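Local structure of putative glutathionylspermidine synthase (Methylobacillus flagellatus, 3N6X) at residues V95-M100 with E329-Y334; Y141-G146 with T308-V313; D162-P167 with G316-K321; V220-P225 with V272-I277. The protein probably acts as an ATP-dependent ligase of the circularly permuted ATP-grasp type 2 family, although its true substrates are not established. All blocks are in the same frame, centred on the assembly; numbering follows the deposited sequence.

Interaction 1 of 4, residues V95-M100 with E329-Y334; sequences VKALNM and EMIRFY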
# COMPACT_ATOMS: atom_id res chain seq x y z
N VAL A 95 -7.98 -8.19 4.84
CA VAL A 95 -6.83 -8.99 4.42
C VAL A 95 -7.05 -10.48 4.69
O VAL A 95 -6.70 -11.30 3.84
CB VAL A 95 -5.50 -8.43 4.97
CG1 VAL A 95 -4.33 -9.40 4.76
CG2 VAL A 95 -5.20 -7.08 4.34
N LYS A 96 -7.74 -10.83 5.81
CA LYS A 96 -8.07 -12.25 6.06
C LYS A 96 -8.96 -12.80 4.96
O LYS A 96 -8.69 -13.87 4.44
CB LYS A 96 -8.72 -12.47 7.43
CG LYS A 96 -7.71 -12.42 8.59
CD LYS A 96 -8.43 -12.43 9.94
CE LYS A 96 -7.49 -12.75 11.09
NZ LYS A 96 -8.17 -12.63 12.40
N ALA A 97 -9.98 -12.04 4.56
CA ALA A 97 -10.92 -12.44 3.50
C ALA A 97 -10.22 -12.53 2.13
O ALA A 97 -10.48 -13.46 1.38
CB ALA A 97 -12.09 -11.47 3.43
N LEU A 98 -9.27 -11.62 1.86
CA LEU A 98 -8.48 -11.62 0.62
C LEU A 98 -7.59 -12.87 0.52
O LEU A 98 -7.53 -13.50 -0.54
CB LEU A 98 -7.65 -10.33 0.49
CG LEU A 98 -8.44 -9.07 0.02
CD1 LEU A 98 -7.66 -7.79 0.32
CD2 LEU A 98 -8.76 -9.14 -1.49
N ASN A 99 -6.96 -13.28 1.66
CA ASN A 99 -6.14 -14.50 1.73
C ASN A 99 -6.99 -15.76 1.63
O ASN A 99 -6.56 -16.73 1.02
CB ASN A 99 -5.28 -14.52 3.00
CG ASN A 99 -3.93 -13.86 2.80
OD1 ASN A 99 -3.22 -14.11 1.82
ND2 ASN A 99 -3.57 -12.95 3.70
N MSE A 100 -8.18 -15.76 2.23
CA MSE A 100 -9.09 -16.89 2.13
C MSE A 100 -9.68 -17.01 0.71
O MSE A 100 -9.84 -18.12 0.20
CB MSE A 100 -10.19 -16.79 3.18
CG MSE A 100 -9.65 -16.96 4.59
SE MSE A 100 -11.01 -16.73 5.92
CE MSE A 100 -11.81 -18.49 5.75
N GLU A 329 -18.20 -8.83 -0.47
CA GLU A 329 -18.85 -10.14 -0.55
C GLU A 329 -17.94 -11.27 -0.06
O GLU A 329 -18.44 -12.26 0.47
CB GLU A 329 -19.36 -10.44 -1.98
CG GLU A 329 -20.63 -9.69 -2.37
CD GLU A 329 -21.77 -9.71 -1.36
OE1 GLU A 329 -22.04 -10.79 -0.78
OE2 GLU A 329 -22.38 -8.65 -1.14
N MSE A 330 -16.58 -11.12 -0.24
CA MSE A 330 -15.62 -12.10 0.29
C MSE A 330 -15.69 -12.10 1.82
O MSE A 330 -15.63 -13.16 2.43
CB MSE A 330 -14.20 -11.76 -0.13
CG MSE A 330 -13.94 -11.84 -1.62
SE MSE A 330 -12.14 -11.11 -1.98
CE MSE A 330 -12.31 -10.90 -3.85
N ILE A 331 -15.75 -10.90 2.44
CA ILE A 331 -15.83 -10.78 3.90
C ILE A 331 -17.09 -11.51 4.43
O ILE A 331 -16.97 -12.36 5.30
CB ILE A 331 -15.75 -9.29 4.37
CG1 ILE A 331 -14.36 -8.68 4.05
CG2 ILE A 331 -16.08 -9.16 5.87
CD1 ILE A 331 -14.36 -7.14 3.88
N ARG A 332 -18.26 -11.27 3.82
CA ARG A 332 -19.52 -11.95 4.18
C ARG A 332 -19.43 -13.45 3.95
O ARG A 332 -19.78 -14.21 4.84
CB ARG A 332 -20.70 -11.36 3.38
CG ARG A 332 -20.90 -9.88 3.61
CD ARG A 332 -22.11 -9.35 2.90
NE ARG A 332 -22.44 -8.01 3.39
CZ ARG A 332 -22.24 -6.89 2.72
NH1 ARG A 332 -21.79 -6.93 1.47
NH2 ARG A 332 -22.52 -5.72 3.26
N PHE A 333 -18.90 -13.88 2.78
CA PHE A 333 -18.80 -15.31 2.45
C PHE A 333 -17.80 -16.09 3.34
O PHE A 333 -18.15 -17.13 3.88
CB PHE A 333 -18.48 -15.50 0.94
CG PHE A 333 -18.48 -16.94 0.47
CD1 PHE A 333 -19.68 -17.61 0.21
CD2 PHE A 333 -17.28 -17.63 0.28
CE1 PHE A 333 -19.68 -18.94 -0.24
CE2 PHE A 333 -17.29 -18.96 -0.16
CZ PHE A 333 -18.49 -19.61 -0.41
N TYR A 334 -16.56 -15.60 3.47
CA TYR A 334 -15.53 -16.34 4.21
C TYR A 334 -15.59 -16.17 5.69
O TYR A 334 -15.21 -17.09 6.42
CB TYR A 334 -14.11 -15.99 3.70
CG TYR A 334 -13.92 -16.36 2.24
CD1 TYR A 334 -13.91 -17.69 1.84
CD2 TYR A 334 -13.77 -15.38 1.27
CE1 TYR A 334 -13.75 -18.04 0.50
CE2 TYR A 334 -13.66 -15.71 -0.08
CZ TYR A 334 -13.64 -17.04 -0.46
OH TYR A 334 -13.49 -17.36 -1.78

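Interaction 2 of 4, residues Y141-G146 with T308-V313; sequences YAHIAG and TLANAV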
# COMPACT_ATOMS: atom_id res chain seq x y z
N TYR A 141 -1.10 -16.01 1.26
CA TYR A 141 -0.70 -15.61 -0.10
C TYR A 141 -0.11 -14.22 -0.07
O TYR A 141 0.92 -13.99 -0.70
CB TYR A 141 -1.88 -15.66 -1.06
CG TYR A 141 -2.31 -17.07 -1.42
CD1 TYR A 141 -3.08 -17.83 -0.53
CD2 TYR A 141 -1.97 -17.64 -2.65
CE1 TYR A 141 -3.44 -19.14 -0.84
CE2 TYR A 141 -2.36 -18.94 -2.98
CZ TYR A 141 -3.11 -19.68 -2.08
OH TYR A 141 -3.52 -20.96 -2.40
N ALA A 142 -0.78 -13.29 0.64
CA ALA A 142 -0.33 -11.92 0.78
C ALA A 142 0.26 -11.75 2.17
O ALA A 142 -0.46 -11.40 3.11
CB ALA A 142 -1.50 -10.95 0.58
N HIS A 143 1.57 -12.05 2.29
CA HIS A 143 2.34 -11.93 3.55
C HIS A 143 2.40 -10.47 3.94
O HIS A 143 2.38 -10.14 5.12
CB HIS A 143 3.75 -12.54 3.37
CG HIS A 143 3.71 -13.97 2.94
ND1 HIS A 143 3.38 -14.31 1.63
CD2 HIS A 143 3.84 -15.10 3.67
CE1 HIS A 143 3.36 -15.64 1.61
NE2 HIS A 143 3.63 -16.16 2.81
N ILE A 144 2.43 -9.58 2.93
CA ILE A 144 2.34 -8.13 3.11
C ILE A 144 1.20 -7.61 2.22
O ILE A 144 1.19 -7.86 1.00
CB ILE A 144 3.66 -7.40 2.78
CG1 ILE A 144 4.87 -8.07 3.47
CG2 ILE A 144 3.55 -5.88 3.13
CD1 ILE A 144 6.18 -7.48 3.06
N ALA A 145 0.28 -6.84 2.82
CA ALA A 145 -0.82 -6.23 2.10
C ALA A 145 -0.89 -4.76 2.44
O ALA A 145 -0.99 -4.40 3.61
CB ALA A 145 -2.12 -6.91 2.48
N GLY A 146 -0.81 -3.92 1.42
CA GLY A 146 -0.99 -2.49 1.55
C GLY A 146 -2.44 -2.12 1.28
O GLY A 146 -3.04 -2.63 0.34
N THR A 308 9.54 -21.30 0.09
CA THR A 308 8.39 -20.42 0.25
C THR A 308 8.68 -19.10 -0.45
O THR A 308 9.74 -18.52 -0.24
CB THR A 308 8.07 -20.17 1.73
OG1 THR A 308 7.75 -21.40 2.35
CG2 THR A 308 6.90 -19.19 1.92
N LEU A 309 7.73 -18.63 -1.27
CA LEU A 309 7.79 -17.31 -1.91
C LEU A 309 6.81 -16.40 -1.20
O LEU A 309 5.69 -16.81 -0.88
CB LEU A 309 7.46 -17.38 -3.42
CG LEU A 309 8.43 -18.23 -4.29
CD1 LEU A 309 8.01 -18.22 -5.73
CD2 LEU A 309 9.86 -17.74 -4.16
N ALA A 310 7.24 -15.19 -0.89
CA ALA A 310 6.41 -14.22 -0.20
C ALA A 310 6.60 -12.84 -0.83
O ALA A 310 7.72 -12.37 -0.87
CB ALA A 310 6.79 -14.18 1.28
N ASN A 311 5.54 -12.24 -1.40
CA ASN A 311 4.18 -12.80 -1.46
C ASN A 311 4.11 -13.98 -2.44
O ASN A 311 4.98 -14.13 -3.31
CB ASN A 311 3.17 -11.72 -1.85
CG ASN A 311 2.94 -10.68 -0.77
OD1 ASN A 311 3.42 -10.77 0.36
ND2 ASN A 311 2.14 -9.68 -1.09
N ALA A 312 3.12 -14.85 -2.25
CA ALA A 312 2.89 -16.00 -3.10
C ALA A 312 2.72 -15.58 -4.55
O ALA A 312 2.35 -14.43 -4.82
CB ALA A 312 1.65 -16.74 -2.64
N VAL A 313 2.97 -16.51 -5.48
CA VAL A 313 2.71 -16.33 -6.90
C VAL A 313 1.16 -16.36 -7.09
O VAL A 313 0.48 -17.14 -6.44
CB VAL A 313 3.42 -17.46 -7.73
CG1 VAL A 313 2.92 -17.50 -9.17
CG2 VAL A 313 4.94 -17.31 -7.68

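Interaction 3 of 4, residues D162-P167 with G316-K321; sequences DNLRTP and GVADDK. With SO4 (sulfate ion), chain B; GOL (glycerol), chain S.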
# COMPACT_ATOMS: atom_id res chain seq x y z
N ASP A 162 -6.46 -2.20 -2.94
CA ASP A 162 -5.67 -3.20 -2.22
C ASP A 162 -4.32 -3.39 -2.97
O ASP A 162 -4.29 -3.25 -4.18
CB ASP A 162 -6.44 -4.54 -2.13
CG ASP A 162 -7.78 -4.43 -1.40
OD1 ASP A 162 -7.78 -4.15 -0.18
OD2 ASP A 162 -8.83 -4.65 -2.06
N ASN A 163 -3.22 -3.65 -2.24
CA ASN A 163 -1.88 -3.85 -2.85
C ASN A 163 -1.27 -5.13 -2.33
O ASN A 163 -0.76 -5.15 -1.21
CB ASN A 163 -0.95 -2.66 -2.56
CG ASN A 163 -1.51 -1.33 -2.99
OD1 ASN A 163 -1.43 -0.95 -4.17
ND2 ASN A 163 -2.11 -0.61 -2.05
N LEU A 164 -1.36 -6.21 -3.13
CA LEU A 164 -0.98 -7.56 -2.69
C LEU A 164 0.15 -8.20 -3.50
O LEU A 164 0.44 -9.38 -3.30
CB LEU A 164 -2.24 -8.48 -2.75
CG LEU A 164 -3.57 -7.93 -2.22
CD1 LEU A 164 -4.71 -8.83 -2.62
CD2 LEU A 164 -3.55 -7.79 -0.72
N ARG A 165 0.73 -7.46 -4.45
CA ARG A 165 1.77 -8.02 -5.33
C ARG A 165 3.17 -7.87 -4.71
O ARG A 165 3.72 -8.86 -4.19
CB ARG A 165 1.67 -7.40 -6.75
CG ARG A 165 0.39 -7.84 -7.46
CD ARG A 165 0.03 -6.97 -8.64
NE ARG A 165 -1.40 -7.06 -8.93
CZ ARG A 165 -1.94 -6.85 -10.12
NH1 ARG A 165 -1.17 -6.55 -11.16
NH2 ARG A 165 -3.25 -6.96 -10.29
N THR A 166 3.74 -6.65 -4.72
CA THR A 166 5.02 -6.32 -4.05
C THR A 166 4.82 -4.95 -3.33
O THR A 166 5.44 -3.95 -3.73
CB THR A 166 6.21 -6.26 -5.09
OG1 THR A 166 5.90 -5.29 -6.09
CG2 THR A 166 6.52 -7.62 -5.73
N PRO A 167 3.83 -4.84 -2.37
CA PRO A 167 3.53 -3.52 -1.76
C PRO A 167 4.77 -2.78 -1.26
O PRO A 167 5.70 -3.39 -0.70
CB PRO A 167 2.55 -3.86 -0.62
CG PRO A 167 2.67 -5.33 -0.43
CD PRO A 167 2.99 -5.90 -1.77
N GLY A 316 -2.16 -11.46 -7.69
CA GLY A 316 -2.68 -10.39 -8.55
C GLY A 316 -4.15 -10.49 -8.88
O GLY A 316 -4.79 -9.47 -9.18
N VAL A 317 -4.72 -11.71 -8.85
CA VAL A 317 -6.13 -11.92 -9.12
C VAL A 317 -7.03 -11.27 -8.04
O VAL A 317 -8.15 -10.89 -8.33
CB VAL A 317 -6.47 -13.42 -9.38
CG1 VAL A 317 -6.39 -14.25 -8.10
CG2 VAL A 317 -7.84 -13.57 -10.04
N ALA A 318 -6.49 -11.07 -6.81
CA ALA A 318 -7.26 -10.49 -5.70
C ALA A 318 -7.22 -8.94 -5.64
O ALA A 318 -8.15 -8.33 -5.11
CB ALA A 318 -6.80 -11.08 -4.38
N ASP A 319 -6.16 -8.31 -6.16
CA ASP A 319 -6.10 -6.86 -6.13
C ASP A 319 -6.29 -6.21 -7.50
O ASP A 319 -6.18 -4.99 -7.61
CB ASP A 319 -4.83 -6.35 -5.42
CG ASP A 319 -3.54 -6.65 -6.16
OD1 ASP A 319 -3.59 -7.39 -7.16
OD2 ASP A 319 -2.48 -6.17 -5.70
N ASP A 320 -6.63 -7.01 -8.53
CA ASP A 320 -6.99 -6.51 -9.85
C ASP A 320 -8.26 -5.63 -9.76
O ASP A 320 -9.17 -5.94 -8.97
CB ASP A 320 -7.24 -7.67 -10.83
CG ASP A 320 -7.51 -7.19 -12.25
OD1 ASP A 320 -6.53 -6.89 -12.96
OD2 ASP A 320 -8.70 -7.03 -12.60
N LYS A 321 -8.33 -4.57 -10.56
CA LYS A 321 -9.45 -3.62 -10.58
C LYS A 321 -10.83 -4.30 -10.74
O LYS A 321 -11.80 -3.84 -10.14
CB LYS A 321 -9.21 -2.50 -11.63
CG LYS A 321 -9.96 -2.66 -12.96
CD LYS A 321 -9.14 -3.39 -14.03
CE LYS A 321 -9.49 -2.92 -15.43
NZ LYS A 321 -10.87 -3.30 -15.84
S SO4 B . 1.62 -3.70 -5.33
O1 SO4 B . 1.62 -2.58 -4.41
O2 SO4 B . 0.81 -4.78 -4.81
O3 SO4 B . 1.11 -3.25 -6.61
O4 SO4 B . 2.97 -4.15 -5.53
C1 GOL S . -1.61 -3.57 -7.93
O1 GOL S . -1.20 -4.00 -6.64
C2 GOL S . -3.13 -3.37 -7.92
O2 GOL S . -3.52 -2.32 -6.98
C3 GOL S . -3.62 -3.06 -9.33
O3 GOL S . -5.05 -2.95 -9.29
O HOH W 1 -7.70 -3.54 -5.38
O HOH W 2 -8.95 -5.79 -4.46
O HOH W 3 -4.00 -5.80 -12.89

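Interaction 4 of 4, residues V220-P225 with V272-I277; sequences VVLLTP and VIYRRI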
# COMPACT_ATOMS: atom_id res chain seq x y z
N VAL A 220 16.39 -16.85 5.15
CA VAL A 220 15.54 -15.90 4.44
C VAL A 220 16.40 -14.94 3.62
O VAL A 220 17.38 -14.42 4.13
CB VAL A 220 14.60 -15.13 5.41
CG1 VAL A 220 13.61 -14.25 4.65
CG2 VAL A 220 13.87 -16.08 6.36
N VAL A 221 16.04 -14.72 2.35
CA VAL A 221 16.73 -13.77 1.48
C VAL A 221 15.70 -12.82 0.85
O VAL A 221 14.51 -13.13 0.84
CB VAL A 221 17.62 -14.46 0.39
CG1 VAL A 221 18.66 -15.40 1.01
CG2 VAL A 221 16.76 -15.19 -0.64
N LEU A 222 16.15 -11.66 0.36
CA LEU A 222 15.29 -10.74 -0.37
C LEU A 222 15.72 -10.74 -1.84
O LEU A 222 16.83 -10.29 -2.16
CB LEU A 222 15.36 -9.31 0.22
CG LEU A 222 14.20 -8.34 -0.15
CD1 LEU A 222 14.16 -7.16 0.79
CD2 LEU A 222 14.32 -7.83 -1.60
N LEU A 223 14.86 -11.27 -2.74
CA LEU A 223 15.15 -11.29 -4.18
C LEU A 223 14.75 -9.95 -4.85
O LEU A 223 13.58 -9.59 -4.86
CB LEU A 223 14.49 -12.50 -4.86
CG LEU A 223 14.54 -12.58 -6.38
CD1 LEU A 223 15.97 -12.80 -6.90
CD2 LEU A 223 13.62 -13.69 -6.88
N THR A 224 15.75 -9.20 -5.32
CA THR A 224 15.56 -7.89 -5.95
C THR A 224 15.83 -7.93 -7.47
O THR A 224 16.73 -8.67 -7.91
CB THR A 224 16.45 -6.82 -5.26
OG1 THR A 224 16.17 -5.54 -5.83
CG2 THR A 224 17.96 -7.11 -5.40
N PRO A 225 15.12 -7.11 -8.29
CA PRO A 225 15.48 -7.03 -9.72
C PRO A 225 16.84 -6.35 -9.92
O PRO A 225 17.54 -6.64 -10.88
CB PRO A 225 14.34 -6.22 -10.34
CG PRO A 225 13.76 -5.45 -9.22
CD PRO A 225 14.01 -6.19 -7.95
N VAL A 272 13.11 -19.38 2.50
CA VAL A 272 12.07 -18.38 2.26
C VAL A 272 12.64 -17.25 1.43
O VAL A 272 13.69 -16.70 1.77
CB VAL A 272 11.42 -17.85 3.58
CG1 VAL A 272 10.26 -16.90 3.28
CG2 VAL A 272 10.97 -18.99 4.50
N ILE A 273 11.94 -16.87 0.34
CA ILE A 273 12.34 -15.73 -0.49
C ILE A 273 11.29 -14.64 -0.39
O ILE A 273 10.12 -14.85 -0.77
CB ILE A 273 12.57 -16.14 -1.98
CG1 ILE A 273 13.73 -17.14 -2.13
CG2 ILE A 273 12.77 -14.90 -2.86
CD1 ILE A 273 13.68 -17.97 -3.45
N TYR A 274 11.69 -13.48 0.11
CA TYR A 274 10.83 -12.31 0.12
C TYR A 274 11.02 -11.70 -1.25
O TYR A 274 12.08 -11.14 -1.54
CB TYR A 274 11.26 -11.35 1.26
CG TYR A 274 10.61 -9.98 1.27
CD1 TYR A 274 9.33 -9.79 0.75
CD2 TYR A 274 11.22 -8.91 1.91
CE1 TYR A 274 8.73 -8.53 0.74
CE2 TYR A 274 10.61 -7.65 1.94
CZ TYR A 274 9.38 -7.46 1.35
OH TYR A 274 8.79 -6.21 1.37
N ARG A 275 10.08 -11.98 -2.17
CA ARG A 275 10.25 -11.54 -3.56
C ARG A 275 9.79 -10.12 -3.81
O ARG A 275 8.65 -9.76 -3.49
CB ARG A 275 9.64 -12.55 -4.59
CG ARG A 275 8.15 -12.78 -4.46
CD ARG A 275 7.45 -12.78 -5.80
NE ARG A 275 6.00 -12.90 -5.65
CZ ARG A 275 5.13 -11.95 -6.03
NH1 ARG A 275 5.56 -10.85 -6.62
NH2 ARG A 275 3.82 -12.13 -5.83
N ARG A 276 10.68 -9.29 -4.36
CA ARG A 276 10.33 -7.93 -4.75
C ARG A 276 10.42 -7.81 -6.28
O ARG A 276 10.74 -6.76 -6.83
CB ARG A 276 11.19 -6.89 -4.00
CG ARG A 276 10.88 -6.81 -2.48
CD ARG A 276 9.46 -6.32 -2.15
NE ARG A 276 9.25 -4.93 -2.58
CZ ARG A 276 9.38 -3.88 -1.78
NH1 ARG A 276 9.67 -4.04 -0.49
NH2 ARG A 276 9.22 -2.65 -2.25
N ILE A 277 10.13 -8.92 -6.95
CA ILE A 277 10.08 -9.04 -8.41
C ILE A 277 8.67 -9.51 -8.78
O ILE A 277 8.08 -10.29 -8.03
CB ILE A 277 11.18 -10.05 -8.90
CG1 ILE A 277 12.60 -9.54 -8.58
CG2 ILE A 277 11.03 -10.35 -10.38
CD1 ILE A 277 13.71 -10.37 -9.11

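Interaction 1 of 4, residues V95-M100 with E329-Y334
Ala-97 and Ile-331 mark the crossing point of two α-helices, 81-105 and 327-335, with their CA atoms 5.2 Å apart. The axes of the two segments pass at 8.7 Å and are inclined by 77°, so this helix-helix packing of the ATP-grasp region is confined to a short patch, with no hydrogen bond between the segments. The small Ala-97 side chain lets the helices approach: its CB meets Ile-331 CG1 at 3.6 Å and also lies near CB of Met-330. At one end of the patch the side chains of Tyr-334 and Met-100 (selenomethionine, as is Met-330) run antiparallel past one another. Met-100 CB stands over one face of the Tyr-334 ring in a CH-pi contact, 4.3 Å from the centroid and 26° off the normal. A bend at chi3 (80°) turns Met-100 CE to 3.7 Å from Tyr-334 O. Phe-333 CD2 lies over the opposite face, nearer the rim, and Tyr-334 OH is hydrogen-bonded to Asp-104, later on helix 81-105. An alanine in place of Tyr-334 would probably leave Asp-104 without this hydroxyl mate and open a gap beside Met-100 CB. Elsewhere in the contact, Met-330 runs extended beyond CG until its selenium, SE, lies 3.9 Å from Leu-98 CD2.

Interaction 2 of 4, residues Y141-G146 with T308-V313
Asn-311 reaches Ile-144 because its CG lies anti to its own carbonyl carbon (chi1 -70°), while chi2 of -7° fixes OD1 so that the amide presents both its oxygen and its nitrogen to the backbone of Ile-144. OD1 accepts from Ile-144 N at 3.0 Å, the donor being tilted somewhat from the carbonyl plane. ND2 donates to Ile-144 O at 2.9 Å in a nearly straight bond (169°) that lies in the amide plane. The side chain thus pairs with one residue at the start of strand 144-151, just as a neighbouring strand would, although Asn-311 itself belongs to the loop following strand 308-310. A cis peptide bond between Ala-310 and Asn-311 shapes this turn. Just beyond it the backbone takes over, with Ala-312 N donating to Tyr-141 O at 2.8 Å. Two flanking contacts are made by alanine methyl groups. Ala-310 CB sits over one face of the His-143 imidazole in a CH-pi contact, 3.5 Å from the centroid, while Ala-312 CB packs against Tyr-141 CD2 at 3.7 Å. The contact ties the end of the smaller mixed sheet, to which strand 308-310 belongs, to the larger one that holds strand 144-151. ND2 has a further acceptor in Leu-164 O, so the buried amide is held by three bonds to backbone groups. Its rotation is therefore probably fixed, and both the N-H and the C=O of Ile-144 gain a partner in a buried place.

Interaction 3 of 4, residues D162-P167 with G316-K321
Arg-165 grips Asp-319 side-on, with NE and NH2 both directed to the single oxygen OD1. NE lies 2.8 Å from OD1, on its syn side though somewhat out of the carboxylate plane, and NH2 approaches from above that plane; in both bonds OD1 stays in the guanidinium plane. The Arg-165 chain is extended from CG to NE, crossing Asp-319 with guanidinium and carboxylate planes 47° apart, and a glycerol carbon, C1, lies over one guanidinium face. With CG between the backbone N and the carbonyl carbon (chi1 68°), the Asp-319 carboxylate is brought to the loop, where OD2 accepts from Leu-164 N, 2.8 Å away and above the carboxylate plane. It thus clamps two successive residues. Alongside, Leu-164 CD1 packs on Ala-318 CB at 3.5 Å. Water 3 links Arg-165 NH2 to Asp-320 OD1, and water 2 joins Ala-318 O to OD2 of Asp-162, whose OD1 is salt-bridged to Arg-94. The same loop holds a sulfate, probably from the crystallisation liquor, through Arg-165 N to O2 (2.7 Å) and Thr-166 N to O4 (2.7 Å). Two successive backbone N-H groups after strand 157-163 thus form an anion site, which may mark a phosphate position in this ATP-grasp protein.

Interaction 4 of 4, residues V220-P225 with V272-I277
Val-220 to Leu-223 pair in register with Val-272 to Arg-275 as parallel strands, their segment axes 4.7 Å apart and inclined by 28°. Val-221 and Leu-223 supply the N-H and C=O groups on one strand, and Val-272, Tyr-274 and Arg-276 answer on the other. On the face with Val-220 and Val-272, Leu-222 and Tyr-274 both hold CG anti to the backbone N (chi1 171° in Tyr-274), which makes them neighbours, Leu-222 CD1 touching Tyr-274 CD2 at 3.6 Å. Arg-276 CG lies over one face of that ring, toward the rim; bends at chi2 and chi3 carry the chain on, and NH1 donates to Tyr-274 OH at 3.0 Å, while NH2 forms a salt bridge with Glu-234. An alanine in place of Tyr-274 would probably leave Arg-276 NH1 without this hydroxyl acceptor and open a gap beside Leu-222. Leu-223 CG, on the face with Val-221 and Ile-273, meets Ile-277 CD1 at 3.6 Å, and Ile-277 CG1 packs on Pro-225 CD. Helix 199-209 packs on Val-220 and Tyr-274. Strand 220-223 also runs parallel to 245-247, reached through helix 232-242 in a beta-alpha-beta crossover, and is an inner strand of this mixed sheet.

From the N terminus, the chain passes 95-100, 141-146, 162-167 and 220-225 before any contact closes. Interaction 4 closes first, when 272-277 returns beside 220-225; 308-313 then closes interaction 2, 316-321 interaction 3 and 329-334 interaction 1. Interactions 2 and 3 cross along the chain, interaction 4 falls within both loops, and interaction 1 encloses all three. Helix 81-105 joins the first two contacts through Asn-99 OD1, which probably takes the N-H groups of Tyr-141 and Ala-142. Strands 144-151 and 157-163 join interactions 2 and 3 in the larger mixed sheet, while neighbouring strands 268-275 and 308-310 join interactions 4 and 2 in the smaller.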